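Local structure of GXWXG domain-containing protein (Thermomonospora curvata, 4MVE) at residues A109-D114 / I118-R123; G66-F69 / V75-L78; A102-V107 / I142-L147; C80-P83 / I87-Y90. The protein is of unknown function and combines a GXWXG region with a DUF4334 region around one curled antiparallel sheet flanked by helices. All blocks are in the same frame, centred on the assembly; numbering follows the deposited sequence.

Interaction 1: residues A109-D114 / I118-R123; sequences AAMIYD and IIDHFR
M111, deposited as selenomethionine, lies alongside D120 in the hairpin of strands 106-113 and 118-124, the two side chains pointing the same way. They form an antiparallel hydrogen-bonded pair: M111 N gives to D120 O at 2.8 Å, and D120 N returns to M111 O at 2.9 Å. F122 N to A109 O and Y113 N to I118 O extend the pairing in both directions. With CG of M111 anti to its own N (chi1 -162°) and the chain bent at chi3, CE comes to 3.1 Å from D120 OD2. Lower on the same side chain, M111 CB packs against F122 CE2 at 3.7 Å, and V75 and P77 of strand 74-81 also touch this selenomethionine. At the turn end, Y113 and I118 cross at a slant; Y113 CD1 is 3.5 Å from I118 CB, I118 CD1 sits over one face of the ring, and the carbonyl O of I118 lies at the ring edge, in plane. The phenol reaches on to a water, 2.8 Å from Y113 OH, which donates to D120 OD2 at 2.9 Å. The other face of the hairpin is mostly aliphatic, with A110 CB 3.6 Å from I119 CG2 and I112 beside I119; there H121 reaches D135 through NE2. The buried D120 carboxylate thus lies beside the M111 methyl and the Y113 ring, with F145 also packing on it; its OD2 is held by the water bond and a weak, long ion pair with K67, and the one water links it to the tyrosine and probably steadies both.

Interaction 2: residues G66-F69 / V75-L78; sequences GKRF and VEPL
Facing one another in the beta hairpin of strands 64-71 and 74-81, R68 and E76 form an antiparallel hydrogen-bonded pair whose side chains stand side by side. In the backbone, R68 N gives to E76 O at 3.0 Å and E76 N to R68 O at 2.7 Å. The same two residues join again through a salt bridge: the guanidinium grips the carboxylate side-on, NE of R68 to OE1 of E76 at 2.8 Å and NH1 of R68 to OE2 of E76 at 3.1 Å. The two planes are 64° apart, so both oxygens are met from above the carboxylate plane rather than within it. R68 folds back at chi3 (69°) to bring NE to its partner. Next along the strand, F69 and V75 are a non-hydrogen-bonded pair on the other face, where F69 CD1 touches V75 CG1 at 3.6 Å; the ring of W44 meets F69 nearly at right angles. K67 runs extended and then bends at chi4 (-69°), which turns NZ onto a lone pair of P77 O, in the carbonyl plane, at 3.1 Å. Its CG also lies 3.3 Å from P77 O, while F145 and L147 pack on one side of the aliphatic chain. The buried lysine ammonium thus has a backbone carbonyl as its near partner, whereas the arginine charge is probably largely balanced on the exposed face by the two bonds to E76.

Interaction 3: residues A102-V107 / I142-L147; sequences ALRGTV and ILYFHL
L103 and I142 are the nearest backbone pair, yet their CA atoms are 10.2 Å apart, so segments 102-107 and 142-147 meet through side chains alone. The first segment is a tight reversal, a type I' turn from L103 to T106, closed by L103 N giving to T106 O at 2.8 Å and T106 N to L103 O at 3.1 Å. From its second position R104 reaches across, CG anti to the carbonyl carbon (chi1 -59°) and the chain stretched from CG to NE. NH1 of R104 donates to Y144 OH at 3.0 Å, 153° at the hydrogen; the oxygen lies close to the guanidinium plane, at its edge, and the nitrogen likewise approaches the tyrosine ring at its edge. Guanidinium and ring planes are turned 47° apart. I142 slides past the arginine in the opposite direction, its CG1 3.4 Å from R104 NH2, while its CD1 meets L103 CD1 at 4.2 Å. L103 CD2 lies over one face of the guanidinium, toward its rim. E26 completes the polar group: its OE1 makes a salt bridge with R104 NH2 and a hydrogen bond with Y144 OH, and D30 pairs with R104 NH1. The arginine charge is probably balanced by two carboxylates, and the phenol oxygen is gripped by R104 and E26. Y29 of helix 22-29 touches L103, R104 and Y144. The two-residue turn, with positive phi at both R104 and G105, is the classic type I' connection of a tight beta hairpin, here joining strands 96-103 and 106-113.

Interaction 4: residues C80-P83 / I87-Y90; sequences CRSP and IYSY
The Y88 ring is set between C80 CB on one side of its plane and S82 CB, obliquely, on the other, with S82 N at its edge, in plane: C80 CB is 3.8 Å from Y88 CE1, and S82 CB is 3.8 Å from Y88 CD1. The other flat group, the R81 guanidinium, carries the I87 side chain over one face, I87 CD1 being 3.7 Å from R81 NH2. Both arrangements belong to the beta hairpin of strands 74-81 and 87-89, at the edge of the curled antiparallel sheet. C80 and Y88 are a hydrogen-bonded pair, C80 N giving to Y88 O at 2.8 Å and Y88 N to C80 O at 3.0 Å; R81 and I87 are the neighbouring non-hydrogen-bonded pair. Y88 takes the crowded position, CG between its own N and carbonyl carbon (chi1 77°), and this swings the ring over the partner strand. A bend at chi3 (-76°) turns the R81 guanidinium against I87, and its NH1 is held by G85 O in the turn. S82 OG likewise bonds within the turn, to D84 and S86, while M62 packs on C80, Y88 and Y90. The C80 sulfur makes an oblique sulfur-aromatic contact, 5.5 Å from the centroid of the Y88 ring and 33° off its normal. That same SG lies 4.1 Å from Y90 CB, whose phenol leads away from the pair.

Interactions 1 and 2 are buried hairpins of the same sheet, interaction 3 is partly buried, and interaction 4 lies at the surface, its centre about 17 Å from that of the chain. Interactions 2 and 4 share strand 74-81 and join where L78 O probably accepts a hydrogen bond from Y90 N. The inward faces of interactions 1 and 2 pack together around M111. Interaction 3 touches both, through F145 and L147 on the K67 side and L103 beside H121. Backbone pairing dominates 1, 2 and 4; only interaction 3 depends wholly on side chains, drawing a turn, a strand and helix 22-29 together by salt bridges, a hydrogen bond and apolar contact.

Interaction 1: residues A109-D114 / I118-R123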
loop_
_atom_site.group_PDB
_atom_site.type_symbol
_atom_site.label_atom_id
_atom_site.label_comp_id
_atom_site.label_asym_id
_atom_site.label_seq_id
_atom_site.Cartn_x
_atom_site.Cartn_y
_atom_site.Cartn_z
ATOM N N ALA A 109 -9.014 -6.494 -3.718
ATOM C CA ALA A 109 -8.869 -5.158 -4.269
ATOM C C ALA A 109 -7.382 -4.866 -4.485
ATOM O O ALA A 109 -6.518 -5.206 -3.660
ATOM C CB ALA A 109 -9.480 -4.119 -3.338
ATOM N N ALA A 110 -7.094 -4.279 -5.626
ATOM C CA ALA A 110 -5.745 -3.929 -5.998
ATOM C C ALA A 110 -5.715 -2.551 -6.619
ATOM O O ALA A 110 -6.619 -2.229 -7.368
ATOM C CB ALA A 110 -5.201 -4.964 -6.982
HETATM N N MSE A 111 -4.702 -1.715 -6.294
HETATM C CA MSE A 111 -4.581 -0.437 -7.001
HETATM C C MSE A 111 -3.726 -0.628 -8.246
HETATM O O MSE A 111 -2.659 -1.204 -8.167
HETATM C CB MSE A 111 -3.984 0.634 -6.101
HETATM C CG MSE A 111 -4.233 2.035 -6.602
HETATM SE SE MSE A 111 -2.955 3.241 -5.729
HETATM C CE MSE A 111 -1.331 2.635 -6.563
ATOM N N ILE A 112 -4.191 -0.176 -9.406
ATOM C CA ILE A 112 -3.397 -0.305 -10.644
ATOM C C ILE A 112 -2.978 1.100 -11.096
ATOM O O ILE A 112 -3.849 1.919 -11.298
ATOM C CB ILE A 112 -4.226 -1.025 -11.748
ATOM C CG1 ILE A 112 -4.748 -2.405 -11.253
ATOM C CG2 ILE A 112 -3.434 -1.109 -13.103
ATOM C CD1 ILE A 112 -5.508 -3.257 -12.235
ATOM N N TYR A 113 -1.683 1.367 -11.315
ATOM C CA TYR A 113 -1.292 2.693 -11.837
ATOM C C TYR A 113 -1.785 2.819 -13.259
ATOM O O TYR A 113 -1.767 1.823 -14.016
ATOM C CB TYR A 113 0.229 2.897 -11.797
ATOM C CG TYR A 113 0.777 3.274 -10.433
ATOM C CD1 TYR A 113 0.896 2.329 -9.419
ATOM C CD2 TYR A 113 1.199 4.574 -10.166
ATOM C CE1 TYR A 113 1.445 2.665 -8.166
ATOM C CE2 TYR A 113 1.739 4.924 -8.924
ATOM C CZ TYR A 113 1.839 3.975 -7.917
ATOM O OH TYR A 113 2.407 4.353 -6.712
ATOM N N ASP A 114 -2.214 4.020 -13.627
ATOM C CA ASP A 114 -2.664 4.285 -14.990
ATOM C C ASP A 114 -1.526 4.255 -15.975
ATOM O O ASP A 114 -1.736 3.874 -17.132
ATOM C CB ASP A 114 -3.326 5.683 -15.083
ATOM C CG ASP A 114 -4.624 5.792 -14.319
ATOM O OD1 ASP A 114 -5.118 4.738 -13.821
ATOM O OD2 ASP A 114 -5.180 6.908 -14.258
ATOM N N ILE A 118 2.567 -1.140 -12.411
ATOM C CA ILE A 118 2.599 -1.404 -10.968
ATOM C C ILE A 118 1.205 -1.686 -10.447
ATOM O O ILE A 118 0.281 -0.887 -10.670
ATOM C CB ILE A 118 3.223 -0.186 -10.199
ATOM C CG1 ILE A 118 4.647 0.161 -10.703
ATOM C CG2 ILE A 118 3.238 -0.440 -8.687
ATOM C CD1 ILE A 118 5.156 1.578 -10.378
ATOM N N ILE A 119 1.059 -2.812 -9.726
ATOM C CA ILE A 119 -0.209 -3.154 -9.077
ATOM C C ILE A 119 0.050 -3.359 -7.587
ATOM O O ILE A 119 0.971 -4.100 -7.262
ATOM C CB ILE A 119 -0.846 -4.424 -9.699
ATOM C CG1 ILE A 119 -1.194 -4.222 -11.174
ATOM C CG2 ILE A 119 -2.095 -4.879 -8.891
ATOM C CD1 ILE A 119 -1.345 -5.602 -11.901
ATOM N N ASP A 120 -0.773 -2.764 -6.692
ATOM C CA ASP A 120 -0.684 -2.961 -5.233
ATOM C C ASP A 120 -1.872 -3.793 -4.774
ATOM O O ASP A 120 -3.005 -3.297 -4.800
ATOM C CB ASP A 120 -0.639 -1.635 -4.456
ATOM C CG ASP A 120 0.423 -0.642 -4.908
ATOM O OD1 ASP A 120 1.537 -1.084 -5.284
ATOM O OD2 ASP A 120 0.168 0.569 -4.818
ATOM N N HIS A 121 -1.613 -5.046 -4.366
ATOM C CA HIS A 121 -2.619 -6.038 -3.910
ATOM C C HIS A 121 -2.859 -5.849 -2.422
ATOM O O HIS A 121 -1.912 -5.930 -1.640
ATOM C CB HIS A 121 -2.145 -7.461 -4.213
ATOM C CG HIS A 121 -1.800 -7.683 -5.651
ATOM N ND1 HIS A 121 -2.710 -8.279 -6.543
ATOM C CD2 HIS A 121 -0.644 -7.423 -6.314
ATOM C CE1 HIS A 121 -2.072 -8.363 -7.693
ATOM N NE2 HIS A 121 -0.815 -7.885 -7.599
ATOM N N PHE A 122 -4.092 -5.494 -2.036
ATOM C CA PHE A 122 -4.406 -5.188 -0.634
ATOM C C PHE A 122 -5.035 -6.353 0.120
ATOM O O PHE A 122 -5.937 -7.020 -0.388
ATOM C CB PHE A 122 -5.347 -3.984 -0.563
ATOM C CG PHE A 122 -4.767 -2.740 -1.164
ATOM C CD1 PHE A 122 -3.591 -2.188 -0.661
ATOM C CD2 PHE A 122 -5.369 -2.130 -2.259
ATOM C CE1 PHE A 122 -3.038 -1.044 -1.239
ATOM C CE2 PHE A 122 -4.804 -1.008 -2.844
ATOM C CZ PHE A 122 -3.655 -0.455 -2.317
ATOM N N ARG A 123 -4.595 -6.563 1.361
ATOM C CA ARG A 123 -5.213 -7.554 2.244
ATOM C C ARG A 123 -5.522 -6.869 3.561
ATOM O O ARG A 123 -4.781 -6.000 3.974
ATOM C CB ARG A 123 -4.310 -8.787 2.460
ATOM C CG ARG A 123 -3.925 -9.555 1.214
ATOM C CD ARG A 123 -4.897 -10.613 0.728
ATOM N NE ARG A 123 -4.372 -11.205 -0.512
ATOM C CZ ARG A 123 -3.602 -12.290 -0.562
ATOM N NH1 ARG A 123 -3.311 -12.960 0.548
ATOM N NH2 ARG A 123 -3.137 -12.725 -1.726
HETATM O O HOH W 1 2.306 2.510 -4.604
#

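Interaction 2: residues G66-F69 / V75-L78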
loop_
_atom_site.group_PDB
_atom_site.type_symbol
_atom_site.label_atom_id
_atom_site.label_comp_id
_atom_site.label_asym_id
_atom_site.label_seq_id
_atom_site.Cartn_x
_atom_site.Cartn_y
_atom_site.Cartn_z
ATOM N N GLY A 66 0.867 9.102 1.747
ATOM C CA GLY A 66 -0.028 7.974 1.557
ATOM C C GLY A 66 -0.789 7.990 0.250
ATOM O O GLY A 66 -0.209 8.228 -0.826
ATOM N N LYS A 67 -2.097 7.692 0.337
ATOM C CA LYS A 67 -2.979 7.542 -0.856
ATOM C C LYS A 67 -4.391 7.990 -0.583
ATOM O O LYS A 67 -4.829 7.964 0.579
ATOM C CB LYS A 67 -3.029 6.061 -1.316
ATOM C CG LYS A 67 -1.676 5.390 -1.543
ATOM C CD LYS A 67 -1.821 3.923 -1.983
ATOM C CE LYS A 67 -0.492 3.278 -2.233
ATOM N NZ LYS A 67 0.158 3.854 -3.438
ATOM N N ARG A 68 -5.101 8.429 -1.649
ATOM C CA ARG A 68 -6.523 8.814 -1.573
ATOM C C ARG A 68 -7.304 8.017 -2.620
ATOM O O ARG A 68 -6.993 8.113 -3.806
ATOM C CB ARG A 68 -6.766 10.323 -1.762
ATOM C CG ARG A 68 -8.262 10.704 -1.474
ATOM C CD ARG A 68 -8.527 12.173 -1.127
ATOM N NE ARG A 68 -8.311 13.062 -2.274
ATOM C CZ ARG A 68 -9.262 13.767 -2.890
ATOM N NH1 ARG A 68 -8.962 14.525 -3.934
ATOM N NH2 ARG A 68 -10.526 13.686 -2.489
ATOM N N PHE A 69 -8.251 7.163 -2.181
ATOM C CA PHE A 69 -9.090 6.397 -3.104
ATOM C C PHE A 69 -10.443 7.157 -3.237
ATOM O O PHE A 69 -11.240 7.111 -2.298
ATOM C CB PHE A 69 -9.256 4.942 -2.601
ATOM C CG PHE A 69 -7.937 4.240 -2.320
ATOM C CD1 PHE A 69 -7.356 3.397 -3.276
ATOM C CD2 PHE A 69 -7.283 4.406 -1.096
ATOM C CE1 PHE A 69 -6.125 2.774 -3.025
ATOM C CE2 PHE A 69 -6.057 3.783 -0.849
ATOM C CZ PHE A 69 -5.480 2.985 -1.819
ATOM N N VAL A 75 -8.041 7.273 -8.142
ATOM C CA VAL A 75 -7.144 7.120 -7.001
ATOM C C VAL A 75 -5.927 8.057 -7.130
ATOM O O VAL A 75 -5.295 8.114 -8.192
ATOM C CB VAL A 75 -6.676 5.634 -6.911
ATOM C CG1 VAL A 75 -5.724 5.401 -5.731
ATOM C CG2 VAL A 75 -7.874 4.678 -6.817
ATOM N N GLU A 76 -5.551 8.713 -6.031
ATOM C CA GLU A 76 -4.317 9.493 -5.970
ATOM C C GLU A 76 -3.296 8.590 -5.293
ATOM O O GLU A 76 -3.404 8.344 -4.099
ATOM C CB GLU A 76 -4.505 10.850 -5.270
ATOM C CG GLU A 76 -5.582 11.701 -5.948
ATOM C CD GLU A 76 -6.055 12.886 -5.129
ATOM O OE1 GLU A 76 -5.991 12.803 -3.883
ATOM O OE2 GLU A 76 -6.531 13.879 -5.725
ATOM N N PRO A 77 -2.353 7.988 -6.052
ATOM C CA PRO A 77 -1.436 7.020 -5.429
ATOM C C PRO A 77 -0.308 7.616 -4.602
ATOM O O PRO A 77 0.262 6.910 -3.759
ATOM C CB PRO A 77 -0.861 6.258 -6.626
ATOM C CG PRO A 77 -0.937 7.222 -7.763
ATOM C CD PRO A 77 -2.115 8.123 -7.509
ATOM N N LEU A 78 0.061 8.871 -4.861
ATOM C CA LEU A 78 1.234 9.465 -4.197
ATOM C C LEU A 78 0.977 10.790 -3.559
ATOM O O LEU A 78 1.440 11.825 -4.051
ATOM C CB LEU A 78 2.401 9.612 -5.197
ATOM C CG LEU A 78 2.843 8.311 -5.894
ATOM C CD1 LEU A 78 3.717 8.631 -7.076
ATOM C CD2 LEU A 78 3.609 7.390 -4.906
#

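Interaction 3: residues A102-V107 / I142-L147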
loop_
_atom_site.group_PDB
_atom_site.type_symbol
_atom_site.label_atom_id
_atom_site.label_comp_id
_atom_site.label_asym_id
_atom_site.label_seq_id
_atom_site.Cartn_x
_atom_site.Cartn_y
_atom_site.Cartn_z
ATOM N N ALA A 102 -6.039 -11.133 -8.894
ATOM C CA ALA A 102 -5.508 -12.274 -8.137
ATOM C C ALA A 102 -4.012 -12.120 -7.885
ATOM O O ALA A 102 -3.274 -11.636 -8.743
ATOM C CB ALA A 102 -5.749 -13.584 -8.874
ATOM N N LEU A 103 -3.573 -12.589 -6.715
ATOM C CA LEU A 103 -2.183 -12.700 -6.338
ATOM C C LEU A 103 -2.070 -13.950 -5.515
ATOM O O LEU A 103 -2.691 -14.028 -4.449
ATOM C CB LEU A 103 -1.639 -11.474 -5.591
ATOM C CG LEU A 103 -0.186 -11.670 -5.026
ATOM C CD1 LEU A 103 0.872 -11.564 -6.145
ATOM C CD2 LEU A 103 0.113 -10.692 -3.914
ATOM N N ARG A 104 -1.321 -14.958 -6.030
ATOM C CA ARG A 104 -1.110 -16.256 -5.376
ATOM C C ARG A 104 -2.435 -16.976 -5.124
ATOM O O ARG A 104 -2.657 -17.518 -4.044
ATOM C CB ARG A 104 -0.351 -16.077 -4.056
ATOM C CG ARG A 104 0.976 -15.434 -4.251
ATOM C CD ARG A 104 1.586 -15.044 -2.944
ATOM N NE ARG A 104 2.802 -14.336 -3.253
ATOM C CZ ARG A 104 3.295 -13.319 -2.571
ATOM N NH1 ARG A 104 2.725 -12.934 -1.427
ATOM N NH2 ARG A 104 4.386 -12.702 -2.997
ATOM N N GLY A 105 -3.319 -16.914 -6.102
ATOM C CA GLY A 105 -4.636 -17.536 -6.022
ATOM C C GLY A 105 -5.678 -16.782 -5.218
ATOM O O GLY A 105 -6.802 -17.267 -5.086
ATOM N N THR A 106 -5.329 -15.607 -4.642
ATOM C CA THR A 106 -6.311 -14.851 -3.875
ATOM C C THR A 106 -6.618 -13.582 -4.613
ATOM O O THR A 106 -5.713 -12.820 -4.936
ATOM C CB THR A 106 -5.855 -14.589 -2.441
ATOM O OG1 THR A 106 -5.658 -15.836 -1.779
ATOM C CG2 THR A 106 -6.849 -13.720 -1.651
ATOM N N VAL A 107 -7.905 -13.382 -4.877
ATOM C CA VAL A 107 -8.481 -12.220 -5.537
ATOM C C VAL A 107 -8.856 -11.203 -4.452
ATOM O O VAL A 107 -9.568 -11.533 -3.541
ATOM C CB VAL A 107 -9.712 -12.645 -6.400
ATOM C CG1 VAL A 107 -10.501 -11.426 -6.885
ATOM C CG2 VAL A 107 -9.289 -13.533 -7.585
ATOM N N ILE A 142 8.028 -9.379 -4.951
ATOM C CA ILE A 142 6.921 -8.552 -4.482
ATOM C C ILE A 142 7.441 -7.733 -3.272
ATOM O O ILE A 142 8.095 -8.314 -2.427
ATOM C CB ILE A 142 5.725 -9.477 -4.069
ATOM C CG1 ILE A 142 5.156 -10.323 -5.266
ATOM C CG2 ILE A 142 4.638 -8.713 -3.262
ATOM C CD1 ILE A 142 4.599 -9.585 -6.485
ATOM N N LEU A 143 7.161 -6.423 -3.182
ATOM C CA LEU A 143 7.604 -5.636 -2.024
ATOM C C LEU A 143 6.351 -5.160 -1.217
ATOM O O LEU A 143 5.271 -4.977 -1.770
ATOM C CB LEU A 143 8.550 -4.482 -2.446
ATOM C CG LEU A 143 9.818 -4.936 -3.261
ATOM C CD1 LEU A 143 10.514 -3.756 -3.936
ATOM C CD2 LEU A 143 10.833 -5.719 -2.392
ATOM N N TYR A 144 6.498 -5.005 0.085
ATOM C CA TYR A 144 5.361 -4.727 0.937
ATOM C C TYR A 144 5.383 -3.355 1.560
ATOM O O TYR A 144 6.432 -2.866 1.952
ATOM C CB TYR A 144 5.275 -5.804 2.052
ATOM C CG TYR A 144 5.091 -7.189 1.475
ATOM C CD1 TYR A 144 3.826 -7.663 1.138
ATOM C CD2 TYR A 144 6.184 -8.007 1.216
ATOM C CE1 TYR A 144 3.658 -8.923 0.564
ATOM C CE2 TYR A 144 6.032 -9.245 0.598
ATOM C CZ TYR A 144 4.767 -9.702 0.279
ATOM O OH TYR A 144 4.627 -10.921 -0.343
ATOM N N PHE A 145 4.198 -2.773 1.716
ATOM C CA PHE A 145 4.025 -1.501 2.399
ATOM C C PHE A 145 2.728 -1.563 3.229
ATOM O O PHE A 145 1.981 -2.538 3.124
ATOM C CB PHE A 145 4.053 -0.316 1.394
ATOM C CG PHE A 145 2.885 -0.289 0.439
ATOM C CD1 PHE A 145 2.947 -0.963 -0.789
ATOM C CD2 PHE A 145 1.716 0.407 0.759
ATOM C CE1 PHE A 145 1.860 -0.952 -1.672
ATOM C CE2 PHE A 145 0.621 0.405 -0.109
ATOM C CZ PHE A 145 0.703 -0.262 -1.329
ATOM N N HIS A 146 2.443 -0.535 4.042
ATOM C CA HIS A 146 1.204 -0.608 4.819
ATOM C C HIS A 146 0.424 0.685 4.712
ATOM O O HIS A 146 0.987 1.687 4.318
ATOM C CB HIS A 146 1.464 -1.003 6.292
ATOM C CG HIS A 146 2.555 -0.242 6.990
ATOM N ND1 HIS A 146 2.344 1.034 7.490
ATOM C CD2 HIS A 146 3.829 -0.607 7.262
ATOM C CE1 HIS A 146 3.483 1.392 8.054
ATOM N NE2 HIS A 146 4.397 0.434 7.953
ATOM N N LEU A 147 -0.901 0.627 4.962
ATOM C CA LEU A 147 -1.798 1.775 4.962
ATOM C C LEU A 147 -2.673 1.735 6.190
ATOM O O LEU A 147 -3.213 0.680 6.525
ATOM C CB LEU A 147 -2.679 1.854 3.689
ATOM C CG LEU A 147 -1.988 1.928 2.310
ATOM C CD1 LEU A 147 -3.005 1.676 1.180
ATOM C CD2 LEU A 147 -1.176 3.245 2.127
#

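Interaction 4: residues C80-P83 / I87-Y90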
loop_
_atom_site.group_PDB
_atom_site.type_symbol
_atom_site.label_atom_id
_atom_site.label_comp_id
_atom_site.label_asym_id
_atom_site.label_seq_id
_atom_site.Cartn_x
_atom_site.Cartn_y
_atom_site.Cartn_z
ATOM N N CYS A 80 1.905 13.414 -0.901
ATOM C CA CYS A 80 3.192 13.749 -0.313
ATOM C C CYS A 80 3.030 14.947 0.543
ATOM O O CYS A 80 2.053 15.690 0.409
ATOM C CB CYS A 80 4.262 13.975 -1.387
ATOM S SG CYS A 80 4.584 12.531 -2.428
ATOM N N ARG A 81 3.998 15.152 1.413
ATOM C CA ARG A 81 4.014 16.304 2.282
ATOM C C ARG A 81 4.974 17.325 1.713
ATOM O O ARG A 81 6.146 17.010 1.443
ATOM C CB ARG A 81 4.380 15.902 3.708
ATOM C CG ARG A 81 3.800 16.865 4.725
ATOM C CD ARG A 81 4.126 16.450 6.132
ATOM N NE ARG A 81 3.329 15.316 6.610
ATOM C CZ ARG A 81 2.131 15.422 7.174
ATOM N NH1 ARG A 81 1.528 16.602 7.253
ATOM N NH2 ARG A 81 1.510 14.347 7.634
ATOM N N SER A 82 4.449 18.536 1.455
ATOM C CA SER A 82 5.246 19.649 0.944
ATOM C C SER A 82 5.981 20.323 2.141
ATOM O O SER A 82 5.611 20.040 3.290
ATOM C CB SER A 82 4.353 20.625 0.182
ATOM O OG SER A 82 3.331 21.144 1.014
ATOM N N PRO A 83 7.011 21.192 1.935
ATOM C CA PRO A 83 7.721 21.783 3.099
ATOM C C PRO A 83 6.825 22.501 4.132
ATOM O O PRO A 83 7.137 22.444 5.330
ATOM C CB PRO A 83 8.706 22.772 2.460
ATOM C CG PRO A 83 8.266 22.934 1.032
ATOM C CD PRO A 83 7.624 21.635 0.663
ATOM N N ILE A 87 -0.731 18.496 2.669
ATOM C CA ILE A 87 -0.620 17.270 1.894
ATOM C C ILE A 87 -1.166 17.510 0.472
ATOM O O ILE A 87 -2.264 18.047 0.314
ATOM C CB ILE A 87 -1.276 16.076 2.641
ATOM C CG1 ILE A 87 -0.382 15.699 3.864
ATOM C CG2 ILE A 87 -1.455 14.875 1.696
ATOM C CD1 ILE A 87 -1.057 14.988 5.005
ATOM N N TYR A 88 -0.361 17.131 -0.556
ATOM C CA TYR A 88 -0.709 17.321 -1.959
ATOM C C TYR A 88 -0.512 16.033 -2.747
ATOM O O TYR A 88 0.308 15.158 -2.406
ATOM C CB TYR A 88 0.107 18.481 -2.583
ATOM C CG TYR A 88 1.532 18.102 -2.916
ATOM C CD1 TYR A 88 2.501 18.015 -1.923
ATOM C CD2 TYR A 88 1.896 17.750 -4.218
ATOM C CE1 TYR A 88 3.804 17.627 -2.215
ATOM C CE2 TYR A 88 3.186 17.329 -4.517
ATOM C CZ TYR A 88 4.138 17.272 -3.514
ATOM O OH TYR A 88 5.423 16.900 -3.803
ATOM N N SER A 89 -1.255 15.943 -3.825
ATOM C CA SER A 89 -1.207 14.809 -4.711
ATOM C C SER A 89 -0.140 14.996 -5.791
ATOM O O SER A 89 -0.285 15.870 -6.650
ATOM C CB SER A 89 -2.573 14.604 -5.351
ATOM O OG SER A 89 -2.455 13.557 -6.285
ATOM N N TYR A 90 0.944 14.183 -5.730
ATOM C CA TYR A 90 2.018 14.174 -6.735
ATOM C C TYR A 90 1.499 13.419 -7.950
ATOM O O TYR A 90 1.088 12.263 -7.816
ATOM C CB TYR A 90 3.303 13.543 -6.182
ATOM C CG TYR A 90 4.475 13.672 -7.130
ATOM C CD1 TYR A 90 4.922 14.922 -7.557
ATOM C CD2 TYR A 90 5.151 12.546 -7.589
ATOM C CE1 TYR A 90 5.960 15.041 -8.485
ATOM C CE2 TYR A 90 6.218 12.656 -8.486
ATOM C CZ TYR A 90 6.618 13.903 -8.930
ATOM O OH TYR A 90 7.680 13.999 -9.790
#